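PDB 5EK8: lipoxygenase from Cyanothece sp., which probably catalyses the insertion of molecular oxygen into polyunsaturated fatty acids at a non-haem iron, acting as a 9R-lipoxygenase. Local coordinates for residues A[442-447]-A[515-520]; A[261-266]-A[273-278]; A[253-258]-A[448-453]. All coordinates share one frame; numbering follows the deposited sequence.

Contact 1: residues A[442-447]-A[515-520]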
ATOM      1  N   PRO A 442       2.854 -12.147  13.639  1.00 49.54           N
ATOM      2  CA  PRO A 442       2.927 -10.891  14.394  1.00 42.70           C
ATOM      3  C   PRO A 442       3.694 -11.022  15.706  1.00 39.89           C
ATOM      4  O   PRO A 442       3.719 -12.100  16.306  1.00 44.23           O
ATOM      5  CB  PRO A 442       1.454 -10.556  14.663  1.00 44.22           C
ATOM      6  CG  PRO A 442       0.688 -11.311  13.636  1.00 46.51           C
ATOM      7  CD  PRO A 442       1.463 -12.576  13.419  1.00 49.13           C
ATOM      8  N   ARG A 443       4.311  -9.925  16.135  1.00 36.31           N
ATOM      9  CA  ARG A 443       5.048  -9.875  17.398  1.00 41.93           C
ATOM     10  C   ARG A 443       4.166 -10.246  18.587  1.00 48.13           C
ATOM     11  O   ARG A 443       2.941 -10.167  18.507  1.00 56.64           O
ATOM     12  CB  ARG A 443       5.637  -8.478  17.609  1.00 40.97           C
ATOM     13  CG  ARG A 443       4.578  -7.399  17.819  1.00 45.10           C
ATOM     14  CD  ARG A 443       5.113  -6.001  17.519  1.00 44.82           C
ATOM     15  NE  ARG A 443       5.437  -5.828  16.104  1.00 42.50           N
ATOM     16  CZ  ARG A 443       5.873  -4.691  15.569  1.00 41.55           C
ATOM     17  NH1 ARG A 443       6.039  -3.616  16.329  1.00 39.67           N
ATOM     18  NH2 ARG A 443       6.140  -4.623  14.271  1.00 40.76           N
ATOM     19  N   GLN A 444       4.789 -10.648  19.689  1.00 49.87           N
ATOM     20  CA  GLN A 444       4.053 -10.954  20.912  1.00 54.08           C
ATOM     21  C   GLN A 444       4.101  -9.780  21.892  1.00 57.72           C
ATOM     22  O   GLN A 444       5.060  -9.003  21.887  1.00 57.35           O
ATOM     23  CB  GLN A 444       4.608 -12.222  21.565  1.00 55.48           C
ATOM     24  CG  GLN A 444       4.347 -13.483  20.765  1.00 58.22           C
ATOM     25  CD  GLN A 444       2.871 -13.695  20.480  1.00 60.50           C
ATOM     26  OE1 GLN A 444       2.017 -13.415  21.322  1.00 62.94           O
ATOM     27  NE2 GLN A 444       2.563 -14.183  19.284  1.00 59.32           N
ATOM     28  N   PRO A 445       3.056  -9.640  22.728  1.00 57.88           N
ATOM     29  CA  PRO A 445       2.953  -8.518  23.667  1.00 49.71           C
ATOM     30  C   PRO A 445       4.049  -8.512  24.724  1.00 47.95           C
ATOM     31  O   PRO A 445       4.177  -9.479  25.472  1.00 51.18           O
ATOM     32  CB  PRO A 445       1.580  -8.729  24.316  1.00 49.76           C
ATOM     33  CG  PRO A 445       0.825  -9.576  23.355  1.00 53.33           C
ATOM     34  CD  PRO A 445       1.848 -10.483  22.760  1.00 58.34           C
ATOM     35  N   ILE A 446       4.825  -7.434  24.777  1.00 45.20           N
ATOM     36  CA  ILE A 446       5.799  -7.248  25.842  1.00 47.85           C
ATOM     37  C   ILE A 446       5.107  -7.103  27.195  1.00 54.03           C
ATOM     38  O   ILE A 446       5.547  -7.679  28.189  1.00 58.30           O
ATOM     39  CB  ILE A 446       6.676  -6.006  25.606  1.00 46.05           C
ATOM     40  CG1 ILE A 446       7.300  -6.035  24.212  1.00 43.18           C
ATOM     41  CG2 ILE A 446       7.747  -5.898  26.681  1.00 47.41           C
ATOM     42  CD1 ILE A 446       8.286  -4.914  23.981  1.00 41.31           C
ATOM     43  N   CYS A 447       4.026  -6.326  27.222  1.00 54.19           N
ATOM     44  CA  CYS A 447       3.294  -6.067  28.459  1.00 53.82           C
ATOM     45  C   CYS A 447       1.808  -5.813  28.202  1.00 57.75           C
ATOM     46  O   CYS A 447       1.351  -5.860  27.061  1.00 59.92           O
ATOM     47  CB  CYS A 447       3.906  -4.876  29.192  1.00 49.95           C
ATOM     48  SG  CYS A 447       4.017  -3.385  28.183  1.00 67.27           S
ATOM     49  N   TRP A 515      16.549  -8.709  18.776  1.00 54.15           N
ATOM     50  CA  TRP A 515      15.127  -8.434  18.612  1.00 52.82           C
ATOM     51  C   TRP A 515      14.327  -9.323  19.564  1.00 51.85           C
ATOM     52  O   TRP A 515      14.507 -10.540  19.582  1.00 59.83           O
ATOM     53  CB  TRP A 515      14.691  -8.657  17.166  1.00 53.42           C
ATOM     54  CG  TRP A 515      15.449  -7.824  16.170  1.00 54.51           C
ATOM     55  CD1 TRP A 515      16.420  -8.255  15.315  1.00 54.09           C
ATOM     56  CD2 TRP A 515      15.299  -6.418  15.926  1.00 55.76           C
ATOM     57  NE1 TRP A 515      16.881  -7.209  14.554  1.00 52.44           N
ATOM     58  CE2 TRP A 515      16.214  -6.070  14.913  1.00 54.87           C
ATOM     59  CE3 TRP A 515      14.481  -5.423  16.467  1.00 53.88           C
ATOM     60  CZ2 TRP A 515      16.330  -4.770  14.426  1.00 57.11           C
ATOM     61  CZ3 TRP A 515      14.600  -4.132  15.984  1.00 52.25           C
ATOM     62  CH2 TRP A 515      15.516  -3.818  14.973  1.00 54.08           C
ATOM     63  N   TYR A 516      13.460  -8.716  20.364  1.00 45.64           N
ATOM     64  CA  TYR A 516      12.753  -9.448  21.407  1.00 47.64           C
ATOM     65  C   TYR A 516      11.803 -10.487  20.819  1.00 48.14           C
ATOM     66  O   TYR A 516      11.470 -11.472  21.475  1.00 50.16           O
ATOM     67  CB  TYR A 516      11.983  -8.478  22.311  1.00 49.66           C
ATOM     68  CG  TYR A 516      10.571  -8.179  21.848  1.00 47.95           C
ATOM     69  CD1 TYR A 516       9.484  -8.837  22.405  1.00 49.30           C
ATOM     70  CD2 TYR A 516      10.329  -7.245  20.851  1.00 46.88           C
ATOM     71  CE1 TYR A 516       8.195  -8.572  21.981  1.00 51.32           C
ATOM     72  CE2 TYR A 516       9.045  -6.973  20.423  1.00 48.30           C
ATOM     73  CZ  TYR A 516       7.981  -7.639  20.992  1.00 49.25           C
ATOM     74  OH  TYR A 516       6.698  -7.376  20.570  1.00 47.92           O
ATOM     75  N   ASP A 517      11.359 -10.251  19.589  1.00 49.85           N
ATOM     76  CA  ASP A 517      10.465 -11.169  18.889  1.00 53.14           C
ATOM     77  C   ASP A 517      10.914 -11.275  17.436  1.00 52.09           C
ATOM     78  O   ASP A 517      11.210 -10.263  16.805  1.00 56.15           O
ATOM     79  CB  ASP A 517       9.011 -10.686  18.980  1.00 54.49           C
ATOM     80  CG  ASP A 517       8.008 -11.752  18.567  1.00 54.44           C
ATOM     81  OD1 ASP A 517       7.774 -11.918  17.350  1.00 52.61           O
ATOM     82  OD2 ASP A 517       7.444 -12.414  19.464  1.00 56.17           O
ATOM     83  N   THR A 518      10.971 -12.489  16.900  1.00 49.08           N
ATOM     84  CA  THR A 518      11.541 -12.682  15.568  1.00 52.91           C
ATOM     85  C   THR A 518      10.533 -13.129  14.516  1.00 51.57           C
ATOM     86  O   THR A 518      10.896 -13.340  13.359  1.00 53.11           O
ATOM     87  CB  THR A 518      12.693 -13.712  15.596  1.00 56.88           C
ATOM     88  OG1 THR A 518      12.291 -14.866  16.345  1.00 60.49           O
ATOM     89  CG2 THR A 518      13.933 -13.105  16.232  1.00 56.39           C
ATOM     90  N   GLY A 519       9.274 -13.266  14.917  1.00 46.17           N
ATOM     91  CA  GLY A 519       8.234 -13.759  14.032  1.00 43.36           C
ATOM     92  C   GLY A 519       7.972 -12.925  12.787  1.00 45.19           C
ATOM     93  O   GLY A 519       7.550 -13.455  11.764  1.00 50.46           O
ATOM     94  N   GLU A 520       8.201 -11.619  12.870  1.00 43.89           N
ATOM     95  CA  GLU A 520       7.968 -10.732  11.734  1.00 45.39           C
ATOM     96  C   GLU A 520       9.226 -10.609  10.888  1.00 45.83           C
ATOM     97  O   GLU A 520       9.182 -10.176   9.737  1.00 48.55           O
ATOM     98  CB  GLU A 520       7.534  -9.340  12.203  1.00 46.28           C
ATOM     99  CG  GLU A 520       6.295  -9.297  13.088  1.00 45.07           C
ATOM    100  CD  GLU A 520       5.957  -7.880  13.532  1.00 42.60           C
ATOM    101  OE1 GLU A 520       6.577  -6.929  13.001  1.00 34.03           O
ATOM    102  OE2 GLU A 520       5.078  -7.719  14.410  1.00 43.06           O
TER

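Contact 2: residues A[261-266]-A[273-278]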
ATOM      1  N   CYS A 261       7.144   0.286  17.536  1.00 44.93           N
ATOM      2  CA  CYS A 261       8.518  -0.200  17.556  1.00 47.81           C
ATOM      3  C   CYS A 261       8.644  -1.656  17.996  1.00 50.09           C
ATOM      4  O   CYS A 261       8.137  -2.045  19.044  1.00 50.96           O
ATOM      5  CB  CYS A 261       9.366   0.692  18.466  1.00 47.98           C
ATOM      6  SG  CYS A 261       9.496   2.418  17.904  1.00 47.54           S
ATOM      7  N   LEU A 262       9.319  -2.457  17.176  1.00 51.17           N
ATOM      8  CA  LEU A 262       9.687  -3.811  17.566  1.00 52.77           C
ATOM      9  C   LEU A 262      10.994  -3.718  18.338  1.00 50.95           C
ATOM     10  O   LEU A 262      12.070  -3.654  17.750  1.00 51.60           O
ATOM     11  CB  LEU A 262       9.824  -4.724  16.344  1.00 52.75           C
ATOM     12  CG  LEU A 262       9.715  -6.238  16.545  1.00 56.22           C
ATOM     13  CD1 LEU A 262       9.421  -6.923  15.222  1.00 57.95           C
ATOM     14  CD2 LEU A 262      10.983  -6.808  17.139  1.00 59.47           C
ATOM     15  N   LEU A 263      10.887  -3.698  19.661  1.00 46.34           N
ATOM     16  CA  LEU A 263      12.028  -3.402  20.522  1.00 44.55           C
ATOM     17  C   LEU A 263      13.108  -4.485  20.550  1.00 50.55           C
ATOM     18  O   LEU A 263      12.866  -5.648  20.224  1.00 50.44           O
ATOM     19  CB  LEU A 263      11.545  -3.144  21.951  1.00 39.32           C
ATOM     20  CG  LEU A 263      10.688  -1.899  22.184  1.00 38.60           C
ATOM     21  CD1 LEU A 263      10.537  -1.671  23.671  1.00 40.48           C
ATOM     22  CD2 LEU A 263      11.289  -0.675  21.512  1.00 36.16           C
ATOM     23  N   LYS A 264      14.307  -4.079  20.947  1.00 51.67           N
ATOM     24  CA  LYS A 264      15.390  -5.018  21.182  1.00 51.23           C
ATOM     25  C   LYS A 264      15.535  -5.251  22.683  1.00 56.43           C
ATOM     26  O   LYS A 264      15.572  -4.309  23.471  1.00 61.40           O
ATOM     27  CB  LYS A 264      16.699  -4.507  20.576  1.00 49.67           C
ATOM     28  CG  LYS A 264      16.620  -4.275  19.072  1.00 48.82           C
ATOM     29  CD  LYS A 264      17.994  -4.136  18.427  1.00 48.55           C
ATOM     30  CE  LYS A 264      18.595  -2.758  18.649  1.00 50.35           C
ATOM     31  NZ  LYS A 264      19.839  -2.565  17.846  1.00 49.93           N
ATOM     32  N   ARG A 265      15.584  -6.521  23.061  1.00 54.83           N
ATOM     33  CA  ARG A 265      15.742  -6.948  24.440  1.00 51.05           C
ATOM     34  C   ARG A 265      17.202  -7.302  24.696  1.00 54.50           C
ATOM     35  O   ARG A 265      17.896  -7.789  23.801  1.00 60.62           O
ATOM     36  CB  ARG A 265      14.831  -8.146  24.719  1.00 49.15           C
ATOM     37  CG  ARG A 265      14.654  -8.508  26.178  1.00 53.68           C
ATOM     38  CD  ARG A 265      13.527  -9.525  26.323  1.00 59.54           C
ATOM     39  NE  ARG A 265      13.081  -9.659  27.706  1.00 69.99           N
ATOM     40  CZ  ARG A 265      11.967 -10.284  28.076  1.00 76.14           C
ATOM     41  NH1 ARG A 265      11.178 -10.829  27.160  1.00 75.64           N
ATOM     42  NH2 ARG A 265      11.638 -10.358  29.363  1.00 77.74           N
ATOM     43  N   SER A 266      17.672  -7.052  25.912  1.00 51.06           N
ATOM     44  CA  SER A 266      19.045  -7.384  26.264  1.00 51.69           C
ATOM     45  C   SER A 266      19.171  -8.872  26.565  1.00 55.63           C
ATOM     46  O   SER A 266      18.240  -9.493  27.077  1.00 56.97           O
ATOM     47  CB  SER A 266      19.515  -6.555  27.459  1.00 53.10           C
ATOM     48  OG  SER A 266      20.769  -7.010  27.936  1.00 56.13           O
ATOM     49  N   PHE A 273      15.482  -2.905  27.537  1.00 45.82           N
ATOM     50  CA  PHE A 273      15.013  -2.818  26.161  1.00 44.97           C
ATOM     51  C   PHE A 273      15.612  -1.592  25.500  1.00 48.08           C
ATOM     52  O   PHE A 273      16.121  -0.702  26.180  1.00 53.40           O
ATOM     53  CB  PHE A 273      13.483  -2.750  26.096  1.00 42.74           C
ATOM     54  CG  PHE A 273      12.796  -4.049  26.409  1.00 44.83           C
ATOM     55  CD1 PHE A 273      12.315  -4.853  25.391  1.00 44.39           C
ATOM     56  CD2 PHE A 273      12.619  -4.460  27.719  1.00 48.99           C
ATOM     57  CE1 PHE A 273      11.674  -6.044  25.673  1.00 45.89           C
ATOM     58  CE2 PHE A 273      11.982  -5.654  28.009  1.00 48.00           C
ATOM     59  CZ  PHE A 273      11.508  -6.447  26.984  1.00 46.20           C
ATOM     60  N   LYS A 274      15.551  -1.548  24.175  1.00 44.27           N
ATOM     61  CA  LYS A 274      16.020  -0.387  23.434  1.00 41.36           C
ATOM     62  C   LYS A 274      15.501  -0.378  22.007  1.00 37.06           C
ATOM     63  O   LYS A 274      15.050  -1.401  21.487  1.00 34.38           O
ATOM     64  CB  LYS A 274      17.547  -0.328  23.417  1.00 47.13           C
ATOM     65  CG  LYS A 274      18.196  -1.380  22.539  1.00 50.27           C
ATOM     66  CD  LYS A 274      19.691  -1.152  22.412  1.00 50.68           C
ATOM     67  CE  LYS A 274      20.001   0.155  21.715  1.00 52.82           C
ATOM     68  NZ  LYS A 274      21.456   0.258  21.391  1.00 58.37           N
ATOM     69  N   MET A 275      15.551   0.797  21.389  1.00 35.40           N
ATOM     70  CA  MET A 275      15.225   0.948  19.979  1.00 39.37           C
ATOM     71  C   MET A 275      16.243   1.873  19.312  1.00 44.64           C
ATOM     72  O   MET A 275      16.575   2.941  19.836  1.00 48.88           O
ATOM     73  CB  MET A 275      13.804   1.480  19.798  1.00 35.11           C
ATOM     74  CG  MET A 275      13.329   1.538  18.345  1.00 36.72           C
ATOM     75  SD  MET A 275      12.713  -0.023  17.673  1.00 50.21           S
ATOM     76  CE  MET A 275      14.222  -0.830  17.135  1.00 86.11           C
ATOM     77  N   SER A 276      16.747   1.442  18.161  1.00 47.86           N
ATOM     78  CA  SER A 276      17.840   2.134  17.502  1.00 48.64           C
ATOM     79  C   SER A 276      17.427   2.675  16.147  1.00 48.35           C
ATOM     80  O   SER A 276      16.856   1.959  15.322  1.00 51.19           O
ATOM     81  CB  SER A 276      19.040   1.197  17.327  1.00 47.43           C
ATOM     82  OG  SER A 276      19.441   0.621  18.558  1.00 51.08           O
ATOM     83  N   PHE A 277      17.734   3.943  15.922  1.00 44.34           N
ATOM     84  CA  PHE A 277      17.641   4.513  14.593  1.00 47.30           C
ATOM     85  C   PHE A 277      18.990   5.111  14.213  1.00 49.32           C
ATOM     86  O   PHE A 277      19.400   6.140  14.754  1.00 53.17           O
ATOM     87  CB  PHE A 277      16.530   5.557  14.524  1.00 47.49           C
ATOM     88  CG  PHE A 277      15.155   4.986  14.740  1.00 45.68           C
ATOM     89  CD1 PHE A 277      14.637   4.047  13.860  1.00 42.10           C
ATOM     90  CD2 PHE A 277      14.381   5.388  15.820  1.00 41.97           C
ATOM     91  CE1 PHE A 277      13.381   3.515  14.054  1.00 42.16           C
ATOM     92  CE2 PHE A 277      13.122   4.862  16.020  1.00 38.82           C
ATOM     93  CZ  PHE A 277      12.618   3.926  15.136  1.00 40.93           C
ATOM     94  N   ILE A 278      19.676   4.436  13.294  1.00 45.26           N
ATOM     95  CA  ILE A 278      20.992   4.860  12.823  1.00 47.36           C
ATOM     96  C   ILE A 278      20.973   5.092  11.315  1.00 46.56           C
ATOM     97  O   ILE A 278      20.529   4.238  10.549  1.00 46.85           O
ATOM     98  CB  ILE A 278      22.086   3.826  13.173  1.00 42.40           C
ATOM     99  CG1 ILE A 278      22.430   3.892  14.663  1.00 40.37           C
ATOM    100  CG2 ILE A 278      23.333   4.074  12.353  1.00 41.11           C
ATOM    101  CD1 ILE A 278      21.653   2.921  15.513  1.00 40.04           C
TER

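Contact 3: residues A[253-258]-A[448-453]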
ATOM      1  N   ARG A 253       3.395   5.534  22.950  1.00 46.66           N
ATOM      2  CA  ARG A 253       3.425   5.766  21.509  1.00 45.49           C
ATOM      3  C   ARG A 253       4.591   5.047  20.850  1.00 49.24           C
ATOM      4  O   ARG A 253       4.542   4.733  19.661  1.00 49.99           O
ATOM      5  CB  ARG A 253       3.482   7.261  21.200  1.00 45.36           C
ATOM      6  CG  ARG A 253       2.252   8.019  21.672  1.00 48.16           C
ATOM      7  CD  ARG A 253       0.964   7.254  21.372  1.00 44.75           C
ATOM      8  NE  ARG A 253       0.601   7.312  19.958  1.00 43.92           N
ATOM      9  CZ  ARG A 253      -0.455   6.699  19.430  1.00 41.06           C
ATOM     10  NH1 ARG A 253      -0.714   6.811  18.133  1.00 35.93           N
ATOM     11  NH2 ARG A 253      -1.251   5.970  20.199  1.00 43.94           N
ATOM     12  N   VAL A 254       5.643   4.789  21.619  1.00 52.65           N
ATOM     13  CA  VAL A 254       6.713   3.936  21.127  1.00 50.43           C
ATOM     14  C   VAL A 254       6.152   2.540  20.869  1.00 52.35           C
ATOM     15  O   VAL A 254       6.453   1.907  19.853  1.00 48.14           O
ATOM     16  CB  VAL A 254       7.891   3.865  22.117  1.00 49.26           C
ATOM     17  CG1 VAL A 254       8.741   2.627  21.862  1.00 48.40           C
ATOM     18  CG2 VAL A 254       8.739   5.125  22.018  1.00 47.06           C
ATOM     19  N   LEU A 255       5.306   2.083  21.789  1.00 54.57           N
ATOM     20  CA  LEU A 255       4.707   0.752  21.699  1.00 53.99           C
ATOM     21  C   LEU A 255       3.623   0.631  20.632  1.00 50.18           C
ATOM     22  O   LEU A 255       3.629  -0.304  19.829  1.00 47.83           O
ATOM     23  CB  LEU A 255       4.113   0.345  23.048  1.00 54.82           C
ATOM     24  CG  LEU A 255       5.074  -0.173  24.116  1.00 59.69           C
ATOM     25  CD1 LEU A 255       4.304  -0.472  25.393  1.00 60.90           C
ATOM     26  CD2 LEU A 255       5.831  -1.407  23.625  1.00 55.13           C
ATOM     27  N   ASN A 256       2.694   1.578  20.626  1.00 49.24           N
ATOM     28  CA  ASN A 256       1.460   1.404  19.872  1.00 47.57           C
ATOM     29  C   ASN A 256       1.185   2.489  18.842  1.00 46.32           C
ATOM     30  O   ASN A 256       0.153   2.460  18.173  1.00 42.18           O
ATOM     31  CB  ASN A 256       0.289   1.317  20.841  1.00 44.01           C
ATOM     32  CG  ASN A 256       0.529   0.305  21.943  1.00 46.84           C
ATOM     33  OD1 ASN A 256       0.784  -0.870  21.676  1.00 51.36           O
ATOM     34  ND2 ASN A 256       0.472   0.762  23.191  1.00 40.75           N
ATOM     35  N   GLY A 257       2.119   3.425  18.702  1.00 45.65           N
ATOM     36  CA  GLY A 257       1.956   4.546  17.792  1.00 45.86           C
ATOM     37  C   GLY A 257       2.009   4.179  16.320  1.00 49.19           C
ATOM     38  O   GLY A 257       2.013   2.999  15.964  1.00 46.48           O
ATOM     39  N   MET A 258       2.041   5.208  15.471  1.00 52.98           N
ATOM     40  CA  MET A 258       2.097   5.054  14.015  1.00 47.20           C
ATOM     41  C   MET A 258       3.220   4.116  13.613  1.00 46.29           C
ATOM     42  O   MET A 258       3.049   3.246  12.759  1.00 48.30           O
ATOM     43  CB  MET A 258       2.288   6.413  13.338  1.00 46.81           C
ATOM     44  CG  MET A 258       2.166   6.380  11.829  1.00 46.99           C
ATOM     45  SD  MET A 258       3.219   7.597  11.019  1.00 66.60           S
ATOM     46  CE  MET A 258       4.843   6.996  11.486  1.00 44.70           C
ATOM     47  N   ASP A 448       1.060  -5.543  29.268  1.00 59.97           N
ATOM     48  CA  ASP A 448      -0.379  -5.306  29.167  1.00 60.44           C
ATOM     49  C   ASP A 448      -0.713  -4.048  28.370  1.00 57.36           C
ATOM     50  O   ASP A 448      -1.735  -3.999  27.688  1.00 57.64           O
ATOM     51  CB  ASP A 448      -1.001  -5.217  30.562  1.00 64.07           C
ATOM     52  CG  ASP A 448      -1.292  -6.578  31.151  1.00 68.59           C
ATOM     53  OD1 ASP A 448      -1.679  -7.477  30.376  1.00 70.19           O
ATOM     54  OD2 ASP A 448      -1.134  -6.748  32.380  1.00 71.15           O
ATOM     55  N   ASP A 449       0.149  -3.039  28.458  1.00 54.43           N
ATOM     56  CA  ASP A 449      -0.054  -1.788  27.733  1.00 54.14           C
ATOM     57  C   ASP A 449       0.306  -1.914  26.255  1.00 52.17           C
ATOM     58  O   ASP A 449       0.078  -0.990  25.471  1.00 49.01           O
ATOM     59  CB  ASP A 449       0.763  -0.660  28.370  1.00 59.07           C
ATOM     60  CG  ASP A 449       0.110  -0.094  29.622  1.00 69.44           C
ATOM     61  OD1 ASP A 449      -0.835  -0.721  30.148  1.00 74.02           O
ATOM     62  OD2 ASP A 449       0.544   0.982  30.085  1.00 71.44           O
ATOM     63  N   HIS A 450       0.867  -3.058  25.873  1.00 55.58           N
ATOM     64  CA  HIS A 450       1.281  -3.270  24.491  1.00 56.33           C
ATOM     65  C   HIS A 450       0.069  -3.566  23.613  1.00 57.13           C
ATOM     66  O   HIS A 450      -0.137  -4.695  23.161  1.00 55.42           O
ATOM     67  CB  HIS A 450       2.301  -4.404  24.399  1.00 55.44           C
ATOM     68  CG  HIS A 450       3.101  -4.386  23.139  1.00 55.61           C
ATOM     69  ND1 HIS A 450       4.058  -5.337  22.846  1.00 58.39           N
ATOM     70  CD2 HIS A 450       3.097  -3.529  22.093  1.00 56.16           C
ATOM     71  CE1 HIS A 450       4.598  -5.068  21.674  1.00 58.74           C
ATOM     72  NE2 HIS A 450       4.033  -3.972  21.194  1.00 56.37           N
ATOM     73  N   LYS A 451      -0.728  -2.531  23.382  1.00 58.64           N
ATOM     74  CA  LYS A 451      -1.994  -2.668  22.682  1.00 60.55           C
ATOM     75  C   LYS A 451      -1.838  -3.231  21.264  1.00 56.30           C
ATOM     76  O   LYS A 451      -2.612  -4.101  20.846  1.00 59.63           O
ATOM     77  CB  LYS A 451      -2.704  -1.313  22.642  1.00 63.49           C
ATOM     78  CG  LYS A 451      -4.032  -1.313  21.916  0.67 67.80           C
ATOM     79  CD  LYS A 451      -4.665   0.062  21.988  1.00 71.22           C
ATOM     80  CE  LYS A 451      -4.786   0.532  23.433  1.00 73.70           C
ATOM     81  NZ  LYS A 451      -5.519   1.825  23.535  0.99 75.39           N
ATOM     82  N   TYR A 452      -0.843  -2.749  20.526  1.00 47.44           N
ATOM     83  CA  TYR A 452      -0.710  -3.175  19.140  1.00 49.47           C
ATOM     84  C   TYR A 452      -0.497  -4.681  19.011  1.00 51.17           C
ATOM     85  O   TYR A 452      -1.046  -5.314  18.118  1.00 52.75           O
ATOM     86  CB  TYR A 452       0.436  -2.461  18.418  1.00 49.16           C
ATOM     87  CG  TYR A 452       0.645  -3.117  17.077  1.00 50.27           C
ATOM     88  CD1 TYR A 452      -0.276  -2.936  16.052  1.00 53.23           C
ATOM     89  CD2 TYR A 452       1.714  -3.985  16.857  1.00 48.46           C
ATOM     90  CE1 TYR A 452      -0.122  -3.569  14.838  1.00 54.70           C
ATOM     91  CE2 TYR A 452       1.874  -4.623  15.641  1.00 45.49           C
ATOM     92  CZ  TYR A 452       0.953  -4.411  14.641  1.00 48.59           C
ATOM     93  OH  TYR A 452       1.096  -5.037  13.430  1.00 50.75           O
ATOM     94  N   ALA A 453       0.318  -5.249  19.890  1.00 50.23           N
ATOM     95  CA  ALA A 453       0.617  -6.673  19.820  1.00 49.70           C
ATOM     96  C   ALA A 453      -0.629  -7.510  20.082  1.00 52.46           C
ATOM     97  O   ALA A 453      -0.927  -8.447  19.340  1.00 55.42           O
ATOM     98  CB  ALA A 453       1.709  -7.030  20.798  1.00 49.72           C
TER
HETATM   99  O   HOH W   1       5.403  -2.617  19.053  1.00 37.40           O

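Contact 1: residues A[442-447]-A[515-520]
OE2 of E520 takes two hydrogen bonds from one residue, R443. The backbone N of R443 reaches this OE2 at 2.9 Å on the anti side of the carboxylate. From the syn side comes NE of R443, 2.6 Å from E520 OE2, with an almost straight N-H...O line of 173°. NH2 of R443 completes a side-on salt bridge, meeting the syn lone pair of E520 OE1 at 2.7 Å. The bend of the arginine at chi3 (66°) swings NE round to the oxygen its own backbone N already holds, though guanidinium and carboxylate stay 36° from coplanar. The remaining guanidinium nitrogen, NH1, goes to P260 O, so the cation also ties in the connection between helix 247-256 and strand 264-266.

Neither segment is helix or strand along this interface. The two loops run in nearly opposite directions, and side chains of 515-520 do much of the bonding to the backbone of 442-447. D517 closes an Asx turn with OD1, which accepts from G519 N at 3.2 Å, while its OD2 takes a weak bond from Q444 N.

Y516 works at the other end. Its OH donates to Q444 O at 2.7 Å, with that carbonyl oxygen lying in plane at the ring edge. I446 lies over one face in a CH-pi contact, CG1 3.9 Å from the Y516 ring centroid, and CB of D517 covers the opposite face. The side-chain amide of Q444 leads away, and its NE2 bonds N457 OD1 on helix 451-473.

Contact 2: residues A[261-266]-A[273-278]
R265 lies side by side with F273, both side chains pointing the same way. The arginine is extended from CG to NE, with CG over one face of F273 at 4.1 Å from the ring centroid. F273 CZ in turn sits over a face of the guanidinium, which is tilted 32° to the ring. R265 is on the partly exposed side of the contact, whereas F273 beneath it is buried; R265 NE bonds P270 O in the turn.

The packed part lies toward C261. L263 meets F273 at about a right angle, its CB at the ring edge 3.9 Å from F273 CD1, while L263 CD2 touches M275 CB at 3.7 Å. M275 then folds at chi2 (82°), and its SD comes within 3.5 Å of C261 CB.

Between the two regions K264 and K274 form a hydrogen-bonded pair: K264 N reaches K274 O at 2.8 Å, and K274 N reaches K264 O at the same 2.8 Å. Their side chains share a face, the two NZ atoms 4.8 Å apart. D510 bridges both ammonium groups and E294 takes a further bond from K274, which would probably offset the repulsion; N508 also holds K264.

With R265 and F273 as the adjoining non-hydrogen-bonded pair, the segments make a short antiparallel beta hairpin, which lies between strands 291-300 and 513-515 in a larger antiparallel sheet.

Contact 3: residues A[253-258]-A[448-453]
N256 carries this contact, pushing its amide into the start of helix 451-473. OD1 accepts from Y452 N at 2.7 Å; the N-H points almost straight at it (173°), but the donor stands well above the amide carbonyl plane. On the other branch, ND2 of N256 donates to D449 O at 2.9 Å. That carbonyl oxygen also accepts from K451 N, closing an inverse gamma turn centred on H450. The asparagine therefore spans the turn and the first helical residues together. H450 is at the N-cap position, but N256 OD1 supplies the acceptor for the first-turn N-H of Y452. An alanine in place of N256 would probably leave Y452 N without this acceptor and the turn less firmly fixed to the end of helix 247-256.

L255 and H450 cross at about a right angle. CD2 of L255 sits over one face of the imidazole, 4.0 Å from the H450 ring centroid, in a CH-pi contact; A453 CB covers the opposite face. N256 OD1 lies in plane at the ring edge, 3.5 Å from H450 CD2. A water joins the two residues, donating to L255 O at 3.0 Å and bonded to H450 NE2 at 2.9 Å, while H450 ND1 accepts from I446 N.

The C-terminal end of helix 247-256 thus abuts the N-terminal end of helix 451-473, and both meet W572 on helix 549-574: its NE1 bonds N256 O and G257 O, and Y452 packs edge-to-face with its ring. That helix carries the iron ligand H570, whose side chain is about 10 Å from that of Y452.

The three contacts cluster on one side of the chain's centre: contact 1 has its centre 12 Å from each of the other two, and contacts 2 and 3 are 14 Å apart. Along the chain, helix 247-256 leads directly into the hairpin of contact 2, and C261 N probably bonds V254 O. Much later, 442-447 runs straight into 448-453, so contacts 1 and 3 share one continuous piece of chain; 515-520 begins at the last residue of edge strand 513-515. Y516 links all three, its N probably bonded to L263 O and its OH packed against H450. Together they join one end of the antiparallel sheet to helices 247-256 and 451-473, which pack near iron-bearing helix 549-574.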